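Local structure of trichothecene 3-O-acetyltransferase TRI101 (Fusarium sporotrichioides, 2ZBA) at residues L217-A222 with M320-S325; C393-F398 with L402-S407. The protein transfers an acetyl group from acetyl coenzyme A to the 3-hydroxyl of trichothecene mycotoxins during their biosynthesis in the fungus. All coordinates share one frame; numbering follows the deposited sequence.

Interaction 1 of 2, residues L217-A222 with M320-S325; sequences LDHQIA and MTYHDS. With CA (calcium ion), chain H; CA (calcium ion), chain G; ZBA (12,13-Epoxytrichothec-9-ene-3,4,8,15-tetrol-4,15-diacetate-8-isovalerate), chain F.
Tyr322 and His219 pack with near-parallel rings, slid so that each covers the other's CB. The tyrosine CB sits over the middle of the imidazole, 3.4 Å from the centroid of the His219 ring. Next comes CG, set 3.5 Å from CG of His219. CD2 meets CB of His219 at 3.5 Å, and that methylene in turn covers a face of the phenol ring, displaced toward its rim. CE2 meets both CB of His219 and the amide of Gln220, and CZ touches NE2 and CG of Gln220. Although the planes differ by only 18°, ring-on-ring overlap is slight; each ring is met instead by the other residue's CB, in reciprocal CH-pi contacts. With CG anti to its carbonyl carbon (chi1 -55°), Tyr322 reaches on toward Gln220. There NE2 approaches at the edge of the phenol, and its N-H points to Tyr322 OH at 2.9 Å with an angle of 160°. The hydroxyl is also bonded to Leu373 O, while Gln220 NE2 also binds Asn319 OD1, so each of these two buried polar atoms has a second partner.

Strand 318-326, which carries Tyr322, is an outer strand of the seven-stranded mixed sheet of this BAHD-superfamily acyltransferase. Further along it, Asp324 OD2 comes in at the imidazole edge, 2.9 Å from CE1 of His219, with carboxylate and ring nearly coplanar. At the other end, Met320, present as selenomethionine, turns toward the substrate pocket, its CE 3.2 Å from O11 of the bound T-2 toxin. The facing loop is a calcium site: Asp218 O (2.4 Å) and Ile221 O (2.2 Å) bind one calcium ion, completed in part by Asp376, and Asp218 OD1 bridges it to a second calcium ion that carries three waters.

Interaction 2 of 2, residues C393-F398 with L402-S407; sequences CWEYDF and LGKPES
Lys404 folds back over the backbone of residues 394-397, and its ammonium group holds two parts of that turn at once. NZ donates to Glu395 O at 2.8 Å, approaching from above the carbonyl plane, 38° out of it, and forms a salt bridge with Asp397 OD1 at 3.0 Å. Asp397 opens the DFGFG sequence, the counterpart of the DFGWG motif of BAHD acyltransferases, so the contact ties the start of that motif to the segment that follows it. Bends at chi2 (90°) and chi4 (75°) curl the lysine chain round, with CG resting 3.3 Å from Trp394 O.

Beside the lysine, Pro405 turns its ring into a group of backbone carbonyls. Its CD lies 3.2 Å from Tyr396 O and also borders Trp394 O, whereas CG faces Cys393 O at 3.5 Å; the CD methylene, bonded to the proline nitrogen, probably suits such oxygen-rich surroundings. The indole of Trp394 extends along the second segment and presents its edge to the main chain, CZ3 lying 3.3 Å from Glu406 O. Its NE1 is bonded to Pro424 O. Near the Asp397 carbonyl a water spans the two segments, giving hydrogens to Asp397 O and Gly403 O and accepting one from Leu402 N at 2.9 Å.

A second shell sets these groups in place. The backbones of Glu406 and Ser407 share Val35 as partner, a classic beta bulge that joins this loop to strand 29-37, and Tyr36 OH bonds to Tyr396 O. Tyr396 itself leans on helix 170-184 and bonds to Asp174. With OD1 engaged by the lysine, the other carboxylate oxygen of Asp397, OD2, takes a hydrogen bond from Gly399 N and pairs with NE of Arg185.

Followed from the N terminus, the chain leaves helix 191-197 and reaches 217-222 in the long loop before strand 237-244. Interaction 1 closes when strand 318-326 returns to that loop, with 97 residues between, among them strands 237-244 and 294-302. Interaction 2 opens later and is far more local: only three residues separate 393-398 from 402-407. The two are in series, neither nesting nor crossing. The centres of interaction 1 and interaction 2 are about 37 Å apart, on opposite sides of the chain's centre. Interaction 1 fastens the calcium loop to an outer strand of the seven-stranded sheet; interaction 2 shapes the connection from strand 383-387 of that sheet to strand 407-409 of the five-stranded one.

Interaction 1 of 2, residues L217-A222 with M320-S325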
loop_
_atom_site.group_PDB
_atom_site.type_symbol
_atom_site.label_atom_id
_atom_site.label_comp_id
_atom_site.label_asym_id
_atom_site.label_seq_id
_atom_site.Cartn_x
_atom_site.Cartn_y
_atom_site.Cartn_z
ATOM N N LEU A 217 14.087 -18.181 0.650
ATOM C CA LEU A 217 13.303 -17.570 -0.436
ATOM C C LEU A 217 12.087 -18.389 -0.905
ATOM O O LEU A 217 11.385 -18.001 -1.843
ATOM C CB LEU A 217 14.206 -17.178 -1.613
ATOM C CG LEU A 217 15.222 -16.058 -1.341
ATOM C CD1 LEU A 217 15.685 -15.500 -2.631
ATOM C CD2 LEU A 217 14.694 -14.913 -0.447
ATOM N N ASP A 218 11.815 -19.485 -0.214
ATOM C CA ASP A 218 10.678 -20.356 -0.531
ATOM C C ASP A 218 9.353 -19.566 -0.674
ATOM O O ASP A 218 8.683 -19.666 -1.708
ATOM C CB ASP A 218 10.556 -21.462 0.507
ATOM C CG ASP A 218 9.274 -22.283 0.368
ATOM O OD1 ASP A 218 8.651 -22.374 -0.719
ATOM O OD2 ASP A 218 8.898 -22.890 1.372
ATOM N N HIS A 219 9.017 -18.756 0.319
ATOM C CA HIS A 219 7.757 -17.976 0.281
ATOM C C HIS A 219 7.638 -16.995 -0.886
ATOM O O HIS A 219 6.533 -16.477 -1.171
ATOM C CB HIS A 219 7.578 -17.160 1.555
ATOM C CG HIS A 219 7.358 -17.968 2.788
ATOM N ND1 HIS A 219 6.203 -18.686 3.018
ATOM C CD2 HIS A 219 8.112 -18.100 3.902
ATOM C CE1 HIS A 219 6.277 -19.264 4.204
ATOM N NE2 HIS A 219 7.425 -18.922 4.759
ATOM N N GLN A 220 8.760 -16.708 -1.531
ATOM C CA GLN A 220 8.756 -15.776 -2.669
ATOM C C GLN A 220 9.058 -16.434 -4.012
ATOM O O GLN A 220 9.255 -15.740 -4.995
ATOM C CB GLN A 220 9.649 -14.559 -2.391
ATOM C CG GLN A 220 9.332 -13.972 -1.002
ATOM C CD GLN A 220 10.295 -12.907 -0.540
ATOM O OE1 GLN A 220 11.487 -13.007 -0.756
ATOM N NE2 GLN A 220 9.773 -11.905 0.170
ATOM N N ILE A 221 9.041 -17.767 -4.054
ATOM C CA ILE A 221 9.231 -18.517 -5.312
ATOM C C ILE A 221 8.168 -19.605 -5.452
ATOM O O ILE A 221 7.914 -20.331 -4.488
ATOM C CB ILE A 221 10.652 -19.160 -5.428
ATOM C CG1 ILE A 221 11.742 -18.086 -5.311
ATOM C CG2 ILE A 221 10.803 -19.911 -6.796
ATOM C CD1 ILE A 221 13.102 -18.612 -4.830
ATOM N N ALA A 222 7.550 -19.690 -6.638
ATOM C CA ALA A 222 6.528 -20.708 -6.992
ATOM C C ALA A 222 6.501 -20.707 -8.542
ATOM O O ALA A 222 6.922 -19.715 -9.095
ATOM C CB ALA A 222 5.186 -20.357 -6.366
HETATM N N MSE A 320 8.067 -8.729 2.895
HETATM C CA MSE A 320 6.959 -9.212 3.673
HETATM C C MSE A 320 7.517 -10.165 4.719
HETATM O O MSE A 320 8.616 -10.706 4.571
HETATM C CB MSE A 320 5.920 -9.909 2.783
HETATM C CG MSE A 320 5.246 -8.994 1.713
HETATM SE SE MSE A 320 3.647 -9.805 0.962
HETATM C CE MSE A 320 2.274 -8.762 1.909
ATOM N N THR A 321 6.770 -10.362 5.789
ATOM C CA THR A 321 7.043 -11.465 6.685
ATOM C C THR A 321 5.932 -12.507 6.463
ATOM O O THR A 321 4.776 -12.163 6.140
ATOM C CB THR A 321 7.179 -11.013 8.173
ATOM O OG1 THR A 321 5.937 -10.471 8.646
ATOM C CG2 THR A 321 8.298 -9.960 8.325
ATOM N N TYR A 322 6.289 -13.772 6.632
ATOM C CA TYR A 322 5.386 -14.881 6.361
ATOM C C TYR A 322 5.175 -15.737 7.590
ATOM O O TYR A 322 6.095 -15.978 8.367
ATOM C CB TYR A 322 5.927 -15.708 5.203
ATOM C CG TYR A 322 6.187 -14.866 3.979
ATOM C CD1 TYR A 322 5.141 -14.490 3.133
ATOM C CD2 TYR A 322 7.476 -14.403 3.683
ATOM C CE1 TYR A 322 5.384 -13.674 1.999
ATOM C CE2 TYR A 322 7.719 -13.599 2.558
ATOM C CZ TYR A 322 6.672 -13.250 1.720
ATOM O OH TYR A 322 6.924 -12.466 0.614
ATOM N N HIS A 323 3.941 -16.181 7.772
ATOM C CA HIS A 323 3.546 -16.842 8.996
ATOM C C HIS A 323 2.630 -17.992 8.623
ATOM O O HIS A 323 1.531 -17.771 8.133
ATOM C CB HIS A 323 2.862 -15.836 9.944
ATOM C CG HIS A 323 3.675 -14.602 10.193
ATOM N ND1 HIS A 323 3.580 -13.477 9.403
ATOM C CD2 HIS A 323 4.653 -14.344 11.097
ATOM C CE1 HIS A 323 4.452 -12.576 9.818
ATOM N NE2 HIS A 323 5.115 -13.078 10.841
ATOM N N ASP A 324 3.104 -19.219 8.824
ATOM C CA ASP A 324 2.312 -20.398 8.514
ATOM C C ASP A 324 1.811 -21.054 9.780
ATOM O O ASP A 324 2.543 -21.160 10.767
ATOM C CB ASP A 324 3.131 -21.407 7.715
ATOM C CG ASP A 324 3.591 -20.863 6.402
ATOM O OD1 ASP A 324 2.739 -20.556 5.546
ATOM O OD2 ASP A 324 4.811 -20.763 6.213
ATOM N N SER A 325 0.557 -21.486 9.741
ATOM C CA SER A 325 -0.087 -22.140 10.863
ATOM C C SER A 325 -1.248 -22.947 10.277
ATOM O O SER A 325 -1.192 -23.358 9.110
ATOM C CB SER A 325 -0.567 -21.073 11.854
ATOM O OG SER A 325 -1.108 -21.630 13.038
HETATM CA CA CA H . 7.492 -21.497 -2.721
HETATM CA CA CA G . 6.759 -23.718 0.235
HETATM O O18 ZBA F . -2.089 -9.696 -4.638
HETATM C C44 ZBA F . -1.531 -9.230 -5.601
HETATM C C45 ZBA F . -0.956 -9.983 -6.745
HETATM C C46 ZBA F . -1.141 -9.369 -8.076
HETATM C C48 ZBA F . -2.433 -9.145 -8.681
HETATM C C47 ZBA F . -0.023 -8.931 -8.953
HETATM O O17 ZBA F . -1.390 -7.908 -5.700
HETATM C C31 ZBA F . -1.633 -7.025 -4.561
HETATM C C30 ZBA F . -0.577 -7.222 -3.486
HETATM C C32 ZBA F . -1.754 -5.649 -5.134
HETATM C C39 ZBA F . -2.853 -5.483 -6.138
HETATM C C33 ZBA F . -0.958 -4.677 -4.743
HETATM C C34 ZBA F . 0.074 -4.828 -3.680
HETATM O O10 ZBA F . -0.538 -4.428 -2.397
HETATM C C29 ZBA F . 0.673 -6.272 -3.504
HETATM C C38 ZBA F . 1.565 -6.593 -4.723
HETATM O O12 ZBA F . 1.656 -8.027 -4.904
HETATM C C40 ZBA F . 2.691 -8.479 -5.609
HETATM C C41 ZBA F . 2.621 -9.959 -5.792
HETATM O O13 ZBA F . 3.543 -7.830 -6.031
HETATM C C28 ZBA F . 1.529 -6.353 -2.139
HETATM C C37 ZBA F . 2.233 -7.731 -2.001
HETATM C C35 ZBA F . 0.571 -6.023 -0.980
HETATM C C25 ZBA F . 0.250 -4.601 -1.202
HETATM C C36 ZBA F . -0.194 -6.936 -0.169
HETATM O O11 ZBA F . 0.971 -6.289 0.367
HETATM C C27 ZBA F . 2.510 -5.103 -1.990
HETATM C C26 ZBA F . 1.676 -4.092 -1.220
HETATM O O16 ZBA F . 1.731 -2.782 -1.723
HETATM O O14 ZBA F . 3.763 -5.326 -1.272
HETATM O O HOH W 1 6.392 -24.670 2.231
HETATM O O HOH W 2 4.261 -23.819 0.030
HETATM O O HOH W 3 6.191 -21.917 1.419
HETATM O O HOH W 4 9.388 -22.868 -3.532
#

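Interaction 2 of 2, residues C393-F398 with L402-S407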
loop_
_atom_site.group_PDB
_atom_site.type_symbol
_atom_site.label_atom_id
_atom_site.label_comp_id
_atom_site.label_asym_id
_atom_site.label_seq_id
_atom_site.Cartn_x
_atom_site.Cartn_y
_atom_site.Cartn_z
ATOM N N CYS A 393 -0.354 11.082 4.958
ATOM C CA CYS A 393 -1.230 11.822 4.023
ATOM C C CYS A 393 -2.306 12.722 4.656
ATOM O O CYS A 393 -2.768 13.671 4.006
ATOM C CB CYS A 393 -1.880 10.874 3.021
ATOM S SG CYS A 393 -0.923 10.579 1.515
ATOM N N TRP A 394 -2.721 12.420 5.893
ATOM C CA TRP A 394 -3.701 13.239 6.625
ATOM C C TRP A 394 -3.195 14.649 6.942
ATOM O O TRP A 394 -3.966 15.488 7.431
ATOM C CB TRP A 394 -4.095 12.582 7.963
ATOM C CG TRP A 394 -4.992 11.386 7.862
ATOM C CD1 TRP A 394 -4.612 10.079 7.876
ATOM C CD2 TRP A 394 -6.423 11.392 7.781
ATOM N NE1 TRP A 394 -5.715 9.263 7.784
ATOM C CE2 TRP A 394 -6.841 10.044 7.728
ATOM C CE3 TRP A 394 -7.390 12.406 7.731
ATOM C CZ2 TRP A 394 -8.175 9.684 7.628
ATOM C CZ3 TRP A 394 -8.717 12.047 7.648
ATOM C CH2 TRP A 394 -9.099 10.699 7.586
ATOM N N GLU A 395 -1.905 14.890 6.693
ATOM C CA GLU A 395 -1.239 16.147 7.025
ATOM C C GLU A 395 -1.049 17.138 5.865
ATOM O O GLU A 395 -0.646 18.277 6.095
ATOM C CB GLU A 395 0.130 15.866 7.663
ATOM C CG GLU A 395 0.050 15.135 9.012
ATOM C CD GLU A 395 -0.691 15.942 10.070
ATOM O OE1 GLU A 395 -0.491 17.186 10.134
ATOM O OE2 GLU A 395 -1.480 15.334 10.825
ATOM N N TYR A 396 -1.301 16.712 4.625
ATOM C CA TYR A 396 -0.940 17.536 3.473
ATOM C C TYR A 396 -2.127 18.373 3.019
ATOM O O TYR A 396 -3.228 17.855 2.844
ATOM C CB TYR A 396 -0.403 16.698 2.302
ATOM C CG TYR A 396 0.535 15.569 2.701
ATOM C CD1 TYR A 396 1.437 15.719 3.757
ATOM C CD2 TYR A 396 0.533 14.361 1.999
ATOM C CE1 TYR A 396 2.286 14.670 4.137
ATOM C CE2 TYR A 396 1.394 13.316 2.355
ATOM C CZ TYR A 396 2.260 13.479 3.422
ATOM O OH TYR A 396 3.115 12.469 3.779
ATOM N N ASP A 397 -1.879 19.668 2.840
ATOM C CA ASP A 397 -2.920 20.628 2.466
ATOM C C ASP A 397 -2.717 21.160 1.045
ATOM O O ASP A 397 -3.678 21.595 0.413
ATOM C CB ASP A 397 -2.978 21.780 3.483
ATOM C CG ASP A 397 -1.671 22.560 3.566
ATOM O OD1 ASP A 397 -0.926 22.347 4.538
ATOM O OD2 ASP A 397 -1.377 23.376 2.667
ATOM N N PHE A 398 -1.468 21.106 0.565
ATOM C CA PHE A 398 -1.060 21.479 -0.815
ATOM C C PHE A 398 -1.213 22.968 -1.171
ATOM O O PHE A 398 -1.337 23.311 -2.355
ATOM C CB PHE A 398 -1.800 20.643 -1.875
ATOM C CG PHE A 398 -1.575 19.167 -1.769
ATOM C CD1 PHE A 398 -0.438 18.582 -2.316
ATOM C CD2 PHE A 398 -2.520 18.350 -1.142
ATOM C CE1 PHE A 398 -0.234 17.203 -2.222
ATOM C CE2 PHE A 398 -2.327 16.977 -1.039
ATOM C CZ PHE A 398 -1.173 16.402 -1.583
ATOM N N LEU A 402 -7.739 24.630 1.968
ATOM C CA LEU A 402 -8.928 23.870 2.383
ATOM C C LEU A 402 -8.778 23.177 3.736
ATOM O O LEU A 402 -9.684 22.463 4.177
ATOM C CB LEU A 402 -9.298 22.835 1.319
ATOM C CG LEU A 402 -9.344 23.331 -0.121
ATOM C CD1 LEU A 402 -9.470 22.156 -1.095
ATOM C CD2 LEU A 402 -10.491 24.342 -0.297
ATOM N N GLY A 403 -7.633 23.395 4.380
ATOM C CA GLY A 403 -7.237 22.619 5.560
ATOM C C GLY A 403 -6.711 21.236 5.165
ATOM O O GLY A 403 -6.471 20.947 3.987
ATOM N N LYS A 404 -6.550 20.379 6.166
ATOM C CA LYS A 404 -6.068 19.016 5.973
ATOM C C LYS A 404 -7.218 18.130 5.502
ATOM O O LYS A 404 -8.382 18.486 5.704
ATOM C CB LYS A 404 -5.496 18.503 7.292
ATOM C CG LYS A 404 -4.013 18.827 7.496
ATOM C CD LYS A 404 -3.750 20.143 8.189
ATOM C CE LYS A 404 -2.235 20.391 8.324
ATOM N NZ LYS A 404 -1.567 20.790 7.042
ATOM N N PRO A 405 -6.910 16.968 4.878
ATOM C CA PRO A 405 -7.957 16.073 4.386
ATOM C C PRO A 405 -9.015 15.668 5.426
ATOM O O PRO A 405 -8.691 15.412 6.598
ATOM C CB PRO A 405 -7.173 14.837 3.927
ATOM C CG PRO A 405 -5.817 15.349 3.587
ATOM C CD PRO A 405 -5.559 16.439 4.585
ATOM N N GLU A 406 -10.270 15.610 4.991
ATOM C CA GLU A 406 -11.337 15.045 5.812
ATOM C C GLU A 406 -11.352 13.513 5.757
ATOM O O GLU A 406 -11.783 12.836 6.706
ATOM C CB GLU A 406 -12.679 15.608 5.356
ATOM C CG GLU A 406 -13.820 15.400 6.325
ATOM C CD GLU A 406 -15.080 16.121 5.840
ATOM O OE1 GLU A 406 -14.963 17.293 5.439
ATOM O OE2 GLU A 406 -16.166 15.516 5.841
ATOM N N SER A 407 -10.886 12.964 4.634
ATOM C CA SER A 407 -10.804 11.524 4.456
ATOM C C SER A 407 -9.602 11.167 3.568
ATOM O O SER A 407 -9.260 11.900 2.633
ATOM C CB SER A 407 -12.085 10.988 3.842
ATOM O OG SER A 407 -12.098 9.577 3.785
HETATM O O HOH W 5 -5.980 22.403 1.697
#